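Local coordinates for uncharacterized protein Ta1441 (Thermoplasma acidophilum, PDB 3GAA) that is of unknown function but belongs to the PAC2 family, so it may act as a proteasome assembly chaperone, at residues M53-H58 / P78-A83; A43-V48 / V91-V96; P27-G32 / V117-I122. All blocks are in the same frame, centred on the assembly; numbering follows the deposited sequence.

Contact 1: M53-H58 / P78-A83; sequences MHQVAH and PFRIYA
H54 and A83 form a hydrogen-bonded pair, N to O in both directions, at one end of an antiparallel pairing of strands 54-58 and 79-83 that is interrupted by a classic beta bulge. At the bulge V56 and A57 both face I81: I81 O accepts V56 N at 3.0 Å and, on a more bent path, A57 N at 3.3 Å. Beyond it the register has moved on by one residue and H58 stands opposite R80. The H54 ring lays one face over the carbonyl of its partner, with A83 O displaced toward the rim. CG sits between the backbone N and the carbonyl carbon (chi1 67°), and the ring's NE2 comes 3.7 Å from A83 CB. V56 CG2 packs on that same methyl, 3.6 Å from A83 CB. An alanine in place of H54 would probably leave A83 O and the A83 methyl without the ring that now lies against them. Elsewhere, Q55 CG covers part of one face of the Y82 ring, 3.9 Å from Y82 CE1. The charged end of R80 goes to E95. A57 and H58 pair antiparallel with a strand of a neighbouring subunit, another copy of this protein, so the sheet runs on across that interface. Main-chain bonds thus set the register here, while the side chains add mostly apolar contacts and a ring laid over a carbonyl.

Contact 2: A43-V48 / V91-V96; sequences AASYIV and VAMCEV
The CB bond of M93 points toward helix 43-48, and the length of the side chain can be traced along the helix surface. CB rests against A44 CB at 3.7 Å. CG then lies between the backbone N and the carbonyl carbon (chi1 63°), and from there the chain is extended. SD comes alongside the same alanine, 3.9 Å from A44 CB, and is 3.7 Å from S45 OG, a hydroxyl whose hydrogen bond goes back to V41 O in its own helix. At the tip, CE touches V48 CG2 at 3.9 Å, the two side chains crossing at about a right angle. Two residues earlier, V91 splits its branches: CG1 faces A44 CB at 3.8 Å, while CG2 takes I47 CG1 at 3.5 Å. The A44 methyl therefore meets both strand side chains. Around this core M53 lies on I47 and V91, and Y82 on V48 and M93, while helix 219-243 reaches S45. The helix lies over one face of the central sheet, as in an alpha/beta sandwich; the axes of segments 43-48 and 91-94 come within 8.6 Å of each other. No hydrogen bond crosses between the two segments, so what joins them here is the fit of methyl, methylene and thioether groups.

Contact 3: P27-G32 / V117-I122; sequences PVVLCG and VGASEI
P27 and V29 carry the polar side of this contact through their main chains. S120 N donates to P27 O at 3.0 Å, with an N-H...O angle of 157°. Two residues further on, V29 N donates to E121 O at 2.9 Å. V29 and I122 form a parallel bridge, held by that bond and by a backbone bond between V29 and V123. P27 O also lies close to S120 OG, whose hydroxyl is hydrogen-bonded to N26 O. CA-H...O contacts accompany these bonds: A119 CA stands 3.3 Å from P27 O, and I122 CA 3.3 Å from V29 O.

The topology is a beta-alpha-beta crossover. Helix 103-117 leads from strand 89-94 to strand 121-130, and strand 28-32 lies between those two parallel strands in the sheet. The helix ends in a Schellman motif at G118, where phi is positive (91°); a CB there would be jammed against the carbonyl O of V117. The chain then turns through A119 and S120 into the new strand.

Apolar contacts gather under that helix. P27 CG meets V117 CG1 at 3.7 Å, the side chains crossing obliquely. In V29, with CG1 anti to the backbone N (chi1 -176°), CG2 is the branch that meets A119 CB, at 3.7 Å. Further along the same face, C31 SG touches I122 CG2 at 4.1 Å. I114 lies on V29, A119 and I122, closing this patch from the helix side.

On the opposite face of the sheet, where the CB bonds of V28 and E121 point, E121 OE1 forms a salt bridge with K147 and a hydrogen bond with Y210. At the turn, A119 O accepts a hydrogen bond from R22 of another neighbouring subunit.

How the contacts relate
All three contacts belong to one mixed sheet, in which strands 54-60, 79-83, 89-94, 28-32 and 121-130 follow in that order. Contacts 1 and 2 have centres about 9 Å apart and touch directly: R80 NH2 forms a salt bridge to E95 OE1 at 2.6 Å, and Y82 N makes a probable hydrogen bond to V91 O at 2.8 Å. Contact 3 lies about 13 Å between centres from each of the others. It joins contact 2 through probable backbone hydrogen bonds, A92 N to L30 O and C94 N to G32 O, both 2.9 Å, whereas contacts 1 and 3 do not touch. Helix 103-117 lies on the face opposite helix 39-51. None of the three contacts can be tied to an active site or ligand; their role is structural.

Contact 1: M53-H58 / P78-A83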
ATOM      1  N   MET A  53      -4.527  37.497 -17.875  1.00 32.43           N
ATOM      2  CA  MET A  53      -4.384  36.501 -16.871  1.00 33.24           C
ATOM      3  C   MET A  53      -3.020  35.868 -17.144  1.00 34.15           C
ATOM      4  O   MET A  53      -2.445  36.065 -18.222  1.00 34.12           O
ATOM      5  CB  MET A  53      -5.489  35.463 -17.022  1.00 33.62           C
ATOM      6  CG  MET A  53      -6.890  35.985 -16.848  1.00 34.54           C
ATOM      7  SD  MET A  53      -8.122  34.721 -17.105  1.00 31.68           S
ATOM      8  CE  MET A  53      -8.408  34.253 -15.423  1.00 34.54           C
ATOM      9  N   HIS A  54      -2.557  35.073 -16.184  1.00 34.72           N
ATOM     10  CA  HIS A  54      -1.242  34.487 -16.173  1.00 35.36           C
ATOM     11  C   HIS A  54      -1.401  32.985 -15.960  1.00 36.04           C
ATOM     12  O   HIS A  54      -2.382  32.510 -15.359  1.00 35.53           O
ATOM     13  CB  HIS A  54      -0.362  35.150 -15.064  1.00 35.76           C
ATOM     14  CG  HIS A  54      -0.816  34.877 -13.654  1.00 37.11           C
ATOM     15  ND1 HIS A  54      -1.556  35.782 -12.918  1.00 39.11           N
ATOM     16  CD2 HIS A  54      -0.648  33.794 -12.848  1.00 39.55           C
ATOM     17  CE1 HIS A  54      -1.827  35.273 -11.722  1.00 40.24           C
ATOM     18  NE2 HIS A  54      -1.277  34.073 -11.647  1.00 41.23           N
ATOM     19  N   GLN A  55      -0.438  32.211 -16.463  1.00 36.74           N
ATOM     20  CA  GLN A  55      -0.556  30.762 -16.342  1.00 36.73           C
ATOM     21  C   GLN A  55      -0.310  30.282 -14.903  1.00 36.24           C
ATOM     22  O   GLN A  55       0.527  30.794 -14.229  1.00 37.17           O
ATOM     23  CB  GLN A  55       0.360  30.062 -17.332  1.00 37.05           C
ATOM     24  CG  GLN A  55      -0.296  28.776 -17.797  1.00 38.91           C
ATOM     25  CD  GLN A  55       0.608  27.833 -18.534  1.00 41.32           C
ATOM     26  OE1 GLN A  55       1.439  28.233 -19.352  1.00 43.48           O
ATOM     27  NE2 GLN A  55       0.408  26.548 -18.286  1.00 44.08           N
ATOM     28  N   VAL A  56      -1.033  29.287 -14.456  1.00 35.59           N
ATOM     29  CA  VAL A  56      -1.037  28.898 -13.085  1.00 35.04           C
ATOM     30  C   VAL A  56      -0.953  27.377 -12.889  1.00 35.62           C
ATOM     31  O   VAL A  56      -0.548  26.899 -11.857  1.00 35.55           O
ATOM     32  CB  VAL A  56      -2.346  29.435 -12.521  1.00 35.28           C
ATOM     33  CG1 VAL A  56      -3.204  28.347 -11.897  1.00 33.67           C
ATOM     34  CG2 VAL A  56      -2.088  30.567 -11.610  1.00 33.58           C
ATOM     35  N   ALA A  57      -1.355  26.602 -13.876  1.00 36.39           N
ATOM     36  CA  ALA A  57      -1.429  25.146 -13.732  1.00 36.66           C
ATOM     37  C   ALA A  57      -1.567  24.482 -15.105  1.00 37.09           C
ATOM     38  O   ALA A  57      -2.017  25.098 -16.065  1.00 36.97           O
ATOM     39  CB  ALA A  57      -2.605  24.774 -12.838  1.00 36.20           C
ATOM     40  N   HIS A  58      -1.124  23.238 -15.209  1.00 38.18           N
ATOM     41  CA  HIS A  58      -1.446  22.397 -16.377  1.00 38.75           C
ATOM     42  C   HIS A  58      -2.203  21.217 -15.825  1.00 39.19           C
ATOM     43  O   HIS A  58      -1.971  20.854 -14.687  1.00 37.20           O
ATOM     44  CB  HIS A  58      -0.204  21.835 -17.051  1.00 38.57           C
ATOM     45  CG  HIS A  58       0.666  22.850 -17.701  1.00 38.98           C
ATOM     46  ND1 HIS A  58       0.567  23.161 -19.040  1.00 39.03           N
ATOM     47  CD2 HIS A  58       1.690  23.588 -17.216  1.00 40.89           C
ATOM     48  CE1 HIS A  58       1.468  24.076 -19.347  1.00 37.95           C
ATOM     49  NE2 HIS A  58       2.171  24.347 -18.261  1.00 40.27           N
ATOM     50  N   PRO A  78      -1.637  21.660 -24.573  1.00 37.59           N
ATOM     51  CA  PRO A  78      -3.068  21.768 -24.891  1.00 37.27           C
ATOM     52  C   PRO A  78      -4.057  22.085 -23.771  1.00 37.04           C
ATOM     53  O   PRO A  78      -5.111  22.593 -24.069  1.00 37.18           O
ATOM     54  CB  PRO A  78      -3.402  20.370 -25.394  1.00 37.23           C
ATOM     55  CG  PRO A  78      -2.430  19.507 -24.723  1.00 37.54           C
ATOM     56  CD  PRO A  78      -1.159  20.292 -24.798  1.00 37.76           C
ATOM     57  N   PHE A  79      -3.766  21.736 -22.517  1.00 37.38           N
ATOM     58  CA  PHE A  79      -4.683  21.976 -21.382  1.00 36.98           C
ATOM     59  C   PHE A  79      -3.996  22.831 -20.299  1.00 36.52           C
ATOM     60  O   PHE A  79      -3.108  22.333 -19.590  1.00 36.64           O
ATOM     61  CB  PHE A  79      -5.125  20.639 -20.791  1.00 37.28           C
ATOM     62  CG  PHE A  79      -6.447  20.680 -20.024  1.00 38.29           C
ATOM     63  CD1 PHE A  79      -6.726  21.650 -19.111  1.00 40.42           C
ATOM     64  CD2 PHE A  79      -7.371  19.677 -20.185  1.00 40.07           C
ATOM     65  CE1 PHE A  79      -7.905  21.643 -18.407  1.00 40.57           C
ATOM     66  CE2 PHE A  79      -8.542  19.676 -19.490  1.00 39.06           C
ATOM     67  CZ  PHE A  79      -8.816  20.654 -18.618  1.00 39.24           C
ATOM     68  N   ARG A  80      -4.481  24.078 -20.146  1.00 35.59           N
ATOM     69  CA  ARG A  80      -3.864  25.133 -19.332  1.00 34.86           C
ATOM     70  C   ARG A  80      -4.902  25.800 -18.455  1.00 33.52           C
ATOM     71  O   ARG A  80      -6.024  25.916 -18.846  1.00 33.51           O
ATOM     72  CB  ARG A  80      -3.229  26.180 -20.226  1.00 34.69           C
ATOM     73  CG  ARG A  80      -1.958  25.674 -20.849  1.00 38.97           C
ATOM     74  CD  ARG A  80      -1.315  26.581 -21.927  1.00 42.97           C
ATOM     75  NE  ARG A  80      -2.038  26.367 -23.169  1.00 47.60           N
ATOM     76  CZ  ARG A  80      -3.014  27.149 -23.606  1.00 50.00           C
ATOM     77  NH1 ARG A  80      -3.340  28.238 -22.922  1.00 51.12           N
ATOM     78  NH2 ARG A  80      -3.652  26.847 -24.726  1.00 48.92           N
ATOM     79  N   ILE A  81      -4.497  26.238 -17.265  1.00 32.40           N
ATOM     80  CA  ILE A  81      -5.365  26.923 -16.346  1.00 31.32           C
ATOM     81  C   ILE A  81      -4.734  28.233 -15.976  1.00 31.36           C
ATOM     82  O   ILE A  81      -3.585  28.271 -15.621  1.00 30.95           O
ATOM     83  CB  ILE A  81      -5.635  26.086 -15.096  1.00 31.72           C
ATOM     84  CG1 ILE A  81      -6.155  24.699 -15.534  1.00 31.53           C
ATOM     85  CG2 ILE A  81      -6.585  26.834 -14.151  1.00 26.47           C
ATOM     86  CD1 ILE A  81      -6.486  23.825 -14.415  1.00 29.21           C
ATOM     87  N   TYR A  82      -5.507  29.304 -16.062  1.00 31.58           N
ATOM     88  CA  TYR A  82      -5.013  30.627 -15.797  1.00 32.51           C
ATOM     89  C   TYR A  82      -5.752  31.274 -14.669  1.00 32.11           C
ATOM     90  O   TYR A  82      -6.891  30.932 -14.410  1.00 33.19           O
ATOM     91  CB  TYR A  82      -5.235  31.511 -17.001  1.00 32.83           C
ATOM     92  CG  TYR A  82      -4.478  31.092 -18.215  1.00 34.25           C
ATOM     93  CD1 TYR A  82      -3.265  31.735 -18.561  1.00 34.65           C
ATOM     94  CD2 TYR A  82      -4.980  30.109 -19.074  1.00 34.90           C
ATOM     95  CE1 TYR A  82      -2.554  31.390 -19.712  1.00 32.76           C
ATOM     96  CE2 TYR A  82      -4.270  29.756 -20.244  1.00 34.98           C
ATOM     97  CZ  TYR A  82      -3.062  30.421 -20.538  1.00 35.27           C
ATOM     98  OH  TYR A  82      -2.342  30.094 -21.640  1.00 40.27           O
ATOM     99  N   ALA A  83      -5.093  32.249 -14.065  1.00 32.00           N
ATOM    100  CA  ALA A  83      -5.606  33.079 -13.001  1.00 31.83           C
ATOM    101  C   ALA A  83      -5.439  34.521 -13.408  1.00 32.51           C
ATOM    102  O   ALA A  83      -4.479  34.900 -14.055  1.00 31.51           O
ATOM    103  CB  ALA A  83      -4.816  32.853 -11.777  1.00 31.20           C
TER

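Contact 2: A43-V48 / V91-V96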
ATOM      1  N   ALA A  43     -13.858  31.779 -26.426  1.00 27.61           N
ATOM      2  CA  ALA A  43     -14.110  32.649 -25.259  1.00 27.29           C
ATOM      3  C   ALA A  43     -12.948  32.567 -24.256  1.00 26.34           C
ATOM      4  O   ALA A  43     -12.401  33.575 -23.882  1.00 24.31           O
ATOM      5  CB  ALA A  43     -15.459  32.324 -24.577  1.00 27.62           C
ATOM      6  N   ALA A  44     -12.572  31.338 -23.879  1.00 26.71           N
ATOM      7  CA  ALA A  44     -11.490  31.068 -22.921  1.00 26.72           C
ATOM      8  C   ALA A  44     -10.327  31.891 -23.336  1.00 27.70           C
ATOM      9  O   ALA A  44      -9.889  32.731 -22.559  1.00 30.12           O
ATOM     10  CB  ALA A  44     -11.075  29.615 -22.893  1.00 25.82           C
ATOM     11  N   SER A  45      -9.851  31.719 -24.565  1.00 27.17           N
ATOM     12  CA  SER A  45      -8.701  32.497 -25.020  1.00 26.77           C
ATOM     13  C   SER A  45      -8.892  33.974 -24.958  1.00 26.05           C
ATOM     14  O   SER A  45      -8.020  34.679 -24.442  1.00 25.78           O
ATOM     15  CB  SER A  45      -8.379  32.168 -26.423  1.00 26.65           C
ATOM     16  OG  SER A  45      -8.069  30.831 -26.402  1.00 27.43           O
ATOM     17  N   TYR A  46     -10.012  34.443 -25.492  1.00 25.21           N
ATOM     18  CA  TYR A  46     -10.305  35.850 -25.406  1.00 25.13           C
ATOM     19  C   TYR A  46     -10.140  36.337 -23.989  1.00 25.19           C
ATOM     20  O   TYR A  46      -9.405  37.267 -23.776  1.00 25.47           O
ATOM     21  CB  TYR A  46     -11.709  36.158 -25.852  1.00 24.78           C
ATOM     22  CG  TYR A  46     -12.003  37.632 -25.800  1.00 25.80           C
ATOM     23  CD1 TYR A  46     -12.778  38.159 -24.790  1.00 28.83           C
ATOM     24  CD2 TYR A  46     -11.484  38.508 -26.753  1.00 25.83           C
ATOM     25  CE1 TYR A  46     -13.057  39.523 -24.740  1.00 29.60           C
ATOM     26  CE2 TYR A  46     -11.761  39.860 -26.710  1.00 28.79           C
ATOM     27  CZ  TYR A  46     -12.557  40.356 -25.686  1.00 29.35           C
ATOM     28  OH  TYR A  46     -12.847  41.684 -25.574  1.00 31.53           O
ATOM     29  N   ILE A  47     -10.795  35.710 -23.009  1.00 25.06           N
ATOM     30  CA  ILE A  47     -10.855  36.346 -21.725  1.00 25.11           C
ATOM     31  C   ILE A  47      -9.453  36.288 -21.070  1.00 24.95           C
ATOM     32  O   ILE A  47      -9.015  37.236 -20.438  1.00 23.21           O
ATOM     33  CB  ILE A  47     -12.107  35.920 -20.786  1.00 25.40           C
ATOM     34  CG1 ILE A  47     -11.642  35.146 -19.589  1.00 29.41           C
ATOM     35  CG2 ILE A  47     -13.315  35.152 -21.445  1.00 23.69           C
ATOM     36  CD1 ILE A  47     -11.118  36.072 -18.467  1.00 33.87           C
ATOM     37  N   VAL A  48      -8.737  35.186 -21.271  1.00 26.15           N
ATOM     38  CA  VAL A  48      -7.346  35.030 -20.819  1.00 26.68           C
ATOM     39  C   VAL A  48      -6.544  36.206 -21.284  1.00 27.64           C
ATOM     40  O   VAL A  48      -5.887  36.884 -20.495  1.00 29.40           O
ATOM     41  CB  VAL A  48      -6.642  33.796 -21.432  1.00 26.93           C
ATOM     42  CG1 VAL A  48      -5.153  33.946 -21.346  1.00 26.14           C
ATOM     43  CG2 VAL A  48      -7.054  32.483 -20.725  1.00 27.45           C
ATOM     44  N   VAL A  91      -9.467  30.612 -15.509  1.00 33.60           N
ATOM     45  CA  VAL A  91      -9.933  30.033 -16.762  1.00 33.32           C
ATOM     46  C   VAL A  91      -9.241  28.693 -17.010  1.00 34.19           C
ATOM     47  O   VAL A  91      -8.040  28.563 -16.861  1.00 33.42           O
ATOM     48  CB  VAL A  91      -9.707  30.936 -17.987  1.00 33.40           C
ATOM     49  CG1 VAL A  91      -9.945  30.092 -19.263  1.00 29.68           C
ATOM     50  CG2 VAL A  91     -10.573  32.280 -17.877  1.00 30.45           C
ATOM     51  N   ALA A  92     -10.038  27.691 -17.343  1.00 35.11           N
ATOM     52  CA  ALA A  92      -9.538  26.392 -17.638  1.00 35.50           C
ATOM     53  C   ALA A  92      -9.862  26.226 -19.092  1.00 36.08           C
ATOM     54  O   ALA A  92     -11.011  26.423 -19.481  1.00 35.93           O
ATOM     55  CB  ALA A  92     -10.256  25.374 -16.790  1.00 35.14           C
ATOM     56  N   MET A  93      -8.856  25.931 -19.906  1.00 37.09           N
ATOM     57  CA  MET A  93      -9.099  25.675 -21.331  1.00 38.59           C
ATOM     58  C   MET A  93      -8.336  24.529 -21.844  1.00 38.46           C
ATOM     59  O   MET A  93      -7.186  24.316 -21.472  1.00 38.21           O
ATOM     60  CB  MET A  93      -8.756  26.845 -22.243  1.00 39.45           C
ATOM     61  CG  MET A  93      -7.291  27.295 -22.306  1.00 42.18           C
ATOM     62  SD  MET A  93      -7.343  28.776 -23.364  1.00 49.52           S
ATOM     63  CE  MET A  93      -5.817  29.688 -23.177  1.00 48.70           C
ATOM     64  N   CYS A  94      -8.984  23.827 -22.762  1.00 38.28           N
ATOM     65  CA  CYS A  94      -8.352  22.756 -23.472  1.00 37.82           C
ATOM     66  C   CYS A  94      -8.544  22.868 -24.981  1.00 36.39           C
ATOM     67  O   CYS A  94      -9.656  22.868 -25.467  1.00 35.81           O
ATOM     68  CB  CYS A  94      -8.899  21.450 -22.956  1.00 38.46           C
ATOM     69  SG  CYS A  94      -7.870  20.077 -23.571  1.00 42.27           S
ATOM     70  N   GLU A  95      -7.448  22.962 -25.708  1.00 35.70           N
ATOM     71  CA  GLU A  95      -7.483  23.302 -27.120  1.00 35.85           C
ATOM     72  C   GLU A  95      -7.675  22.139 -28.089  1.00 35.75           C
ATOM     73  O   GLU A  95      -7.681  22.361 -29.295  1.00 35.85           O
ATOM     74  CB  GLU A  95      -6.183  23.983 -27.486  1.00 36.05           C
ATOM     75  CG  GLU A  95      -5.928  25.244 -26.683  1.00 38.87           C
ATOM     76  CD  GLU A  95      -4.798  26.144 -27.244  1.00 42.17           C
ATOM     77  OE1 GLU A  95      -3.621  25.736 -27.120  1.00 43.52           O
ATOM     78  OE2 GLU A  95      -5.068  27.285 -27.747  1.00 45.85           O
ATOM     79  N   VAL A  96      -7.768  20.910 -27.582  1.00 35.39           N
ATOM     80  CA  VAL A  96      -7.827  19.729 -28.412  1.00 35.46           C
ATOM     81  C   VAL A  96      -8.878  18.812 -27.819  1.00 36.74           C
ATOM     82  O   VAL A  96      -9.058  18.768 -26.625  1.00 37.69           O
ATOM     83  CB  VAL A  96      -6.435  19.007 -28.566  1.00 35.22           C
ATOM     84  CG1 VAL A  96      -5.382  19.994 -29.029  1.00 35.06           C
ATOM     85  CG2 VAL A  96      -5.981  18.309 -27.307  1.00 32.79           C
TER

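Contact 3: P27-G32 / V117-I122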
ATOM      1  N   PRO A  27     -12.389  32.010  -6.278  1.00 40.06           N
ATOM      2  CA  PRO A  27     -12.469  32.417  -7.661  1.00 38.48           C
ATOM      3  C   PRO A  27     -13.661  31.864  -8.393  1.00 36.57           C
ATOM      4  O   PRO A  27     -14.197  30.834  -7.989  1.00 35.53           O
ATOM      5  CB  PRO A  27     -11.182  31.845  -8.243  1.00 39.10           C
ATOM      6  CG  PRO A  27     -10.874  30.675  -7.390  1.00 38.90           C
ATOM      7  CD  PRO A  27     -11.313  31.033  -6.048  1.00 39.50           C
ATOM      8  N   VAL A  28     -14.095  32.565  -9.433  1.00 34.81           N
ATOM      9  CA  VAL A  28     -15.100  32.009 -10.342  1.00 34.43           C
ATOM     10  C   VAL A  28     -14.358  31.398 -11.505  1.00 34.27           C
ATOM     11  O   VAL A  28     -13.495  32.080 -12.087  1.00 35.21           O
ATOM     12  CB  VAL A  28     -16.140  33.026 -10.875  1.00 33.88           C
ATOM     13  CG1 VAL A  28     -15.540  34.299 -11.174  1.00 32.66           C
ATOM     14  CG2 VAL A  28     -16.730  32.486 -12.124  1.00 33.09           C
ATOM     15  N   VAL A  29     -14.677  30.144 -11.838  1.00 33.37           N
ATOM     16  CA  VAL A  29     -13.922  29.423 -12.852  1.00 33.79           C
ATOM     17  C   VAL A  29     -14.661  29.275 -14.172  1.00 33.68           C
ATOM     18  O   VAL A  29     -15.727  28.679 -14.219  1.00 33.63           O
ATOM     19  CB  VAL A  29     -13.471  28.049 -12.368  1.00 33.72           C
ATOM     20  CG1 VAL A  29     -12.621  27.392 -13.433  1.00 32.00           C
ATOM     21  CG2 VAL A  29     -12.643  28.191 -11.072  1.00 35.05           C
ATOM     22  N   LEU A  30     -14.075  29.785 -15.247  1.00 33.80           N
ATOM     23  CA  LEU A  30     -14.702  29.707 -16.560  1.00 34.39           C
ATOM     24  C   LEU A  30     -13.992  28.669 -17.405  1.00 35.65           C
ATOM     25  O   LEU A  30     -12.777  28.660 -17.443  1.00 35.90           O
ATOM     26  CB  LEU A  30     -14.617  31.073 -17.244  1.00 33.81           C
ATOM     27  CG  LEU A  30     -15.079  32.289 -16.419  1.00 34.20           C
ATOM     28  CD1 LEU A  30     -14.519  33.599 -17.025  1.00 32.20           C
ATOM     29  CD2 LEU A  30     -16.612  32.332 -16.243  1.00 29.13           C
ATOM     30  N   CYS A  31     -14.737  27.817 -18.119  1.00 37.71           N
ATOM     31  CA  CYS A  31     -14.137  26.737 -18.942  1.00 39.20           C
ATOM     32  C   CYS A  31     -14.469  26.749 -20.394  1.00 39.60           C
ATOM     33  O   CYS A  31     -15.617  27.028 -20.743  1.00 40.77           O
ATOM     34  CB  CYS A  31     -14.649  25.405 -18.467  1.00 39.73           C
ATOM     35  SG  CYS A  31     -14.418  25.283 -16.771  1.00 44.65           S
ATOM     36  N   GLY A  32     -13.499  26.345 -21.215  1.00 39.66           N
ATOM     37  CA  GLY A  32     -13.681  26.197 -22.645  1.00 39.96           C
ATOM     38  C   GLY A  32     -12.967  24.954 -23.158  1.00 40.71           C
ATOM     39  O   GLY A  32     -11.757  24.795 -23.024  1.00 40.41           O
ATOM     40  N   VAL A 117      -8.891  24.605  -4.690  1.00 46.27           N
ATOM     41  CA  VAL A 117      -8.563  26.013  -4.848  1.00 45.05           C
ATOM     42  C   VAL A 117      -9.647  26.954  -4.225  1.00 44.40           C
ATOM     43  O   VAL A 117      -9.423  28.175  -4.078  1.00 44.34           O
ATOM     44  CB  VAL A 117      -8.400  26.289  -6.348  1.00 45.22           C
ATOM     45  CG1 VAL A 117      -8.853  27.654  -6.719  1.00 46.42           C
ATOM     46  CG2 VAL A 117      -6.975  26.021  -6.785  1.00 46.00           C
ATOM     47  N   GLY A 118     -10.812  26.405  -3.855  1.00 42.55           N
ATOM     48  CA  GLY A 118     -11.836  27.171  -3.163  1.00 41.15           C
ATOM     49  C   GLY A 118     -12.849  27.830  -4.071  1.00 40.95           C
ATOM     50  O   GLY A 118     -13.578  28.728  -3.652  1.00 40.46           O
ATOM     51  N   ALA A 119     -12.937  27.362  -5.319  1.00 41.07           N
ATOM     52  CA  ALA A 119     -13.792  28.015  -6.328  1.00 40.47           C
ATOM     53  C   ALA A 119     -15.250  28.086  -5.878  1.00 39.95           C
ATOM     54  O   ALA A 119     -15.760  27.150  -5.326  1.00 40.03           O
ATOM     55  CB  ALA A 119     -13.676  27.328  -7.633  1.00 39.69           C
ATOM     56  N   SER A 120     -15.899  29.214  -6.114  1.00 39.98           N
ATOM     57  CA  SER A 120     -17.286  29.418  -5.719  1.00 39.67           C
ATOM     58  C   SER A 120     -18.231  28.902  -6.797  1.00 39.81           C
ATOM     59  O   SER A 120     -19.163  28.219  -6.464  1.00 41.26           O
ATOM     60  CB  SER A 120     -17.542  30.894  -5.469  1.00 39.23           C
ATOM     61  OG  SER A 120     -16.745  31.697  -6.347  1.00 39.05           O
ATOM     62  N   GLU A 121     -17.981  29.204  -8.075  1.00 39.44           N
ATOM     63  CA  GLU A 121     -18.913  28.913  -9.183  1.00 39.36           C
ATOM     64  C   GLU A 121     -18.142  28.546 -10.449  1.00 37.88           C
ATOM     65  O   GLU A 121     -17.178  29.226 -10.785  1.00 37.98           O
ATOM     66  CB  GLU A 121     -19.752  30.138  -9.538  1.00 39.79           C
ATOM     67  CG  GLU A 121     -20.199  31.031  -8.349  1.00 44.47           C
ATOM     68  CD  GLU A 121     -21.728  31.152  -8.209  1.00 51.33           C
ATOM     69  OE1 GLU A 121     -22.456  31.118  -9.253  1.00 53.30           O
ATOM     70  OE2 GLU A 121     -22.205  31.302  -7.049  1.00 56.45           O
ATOM     71  N   ILE A 122     -18.595  27.532 -11.174  1.00 35.74           N
ATOM     72  CA  ILE A 122     -17.939  27.108 -12.390  1.00 35.37           C
ATOM     73  C   ILE A 122     -18.830  27.392 -13.552  1.00 34.25           C
ATOM     74  O   ILE A 122     -19.952  27.034 -13.499  1.00 34.81           O
ATOM     75  CB  ILE A 122     -17.669  25.613 -12.349  1.00 35.97           C
ATOM     76  CG1 ILE A 122     -16.791  25.332 -11.137  1.00 38.28           C
ATOM     77  CG2 ILE A 122     -16.958  25.128 -13.587  1.00 31.97           C
ATOM     78  CD1 ILE A 122     -16.738  23.884 -10.808  1.00 43.54           C
TER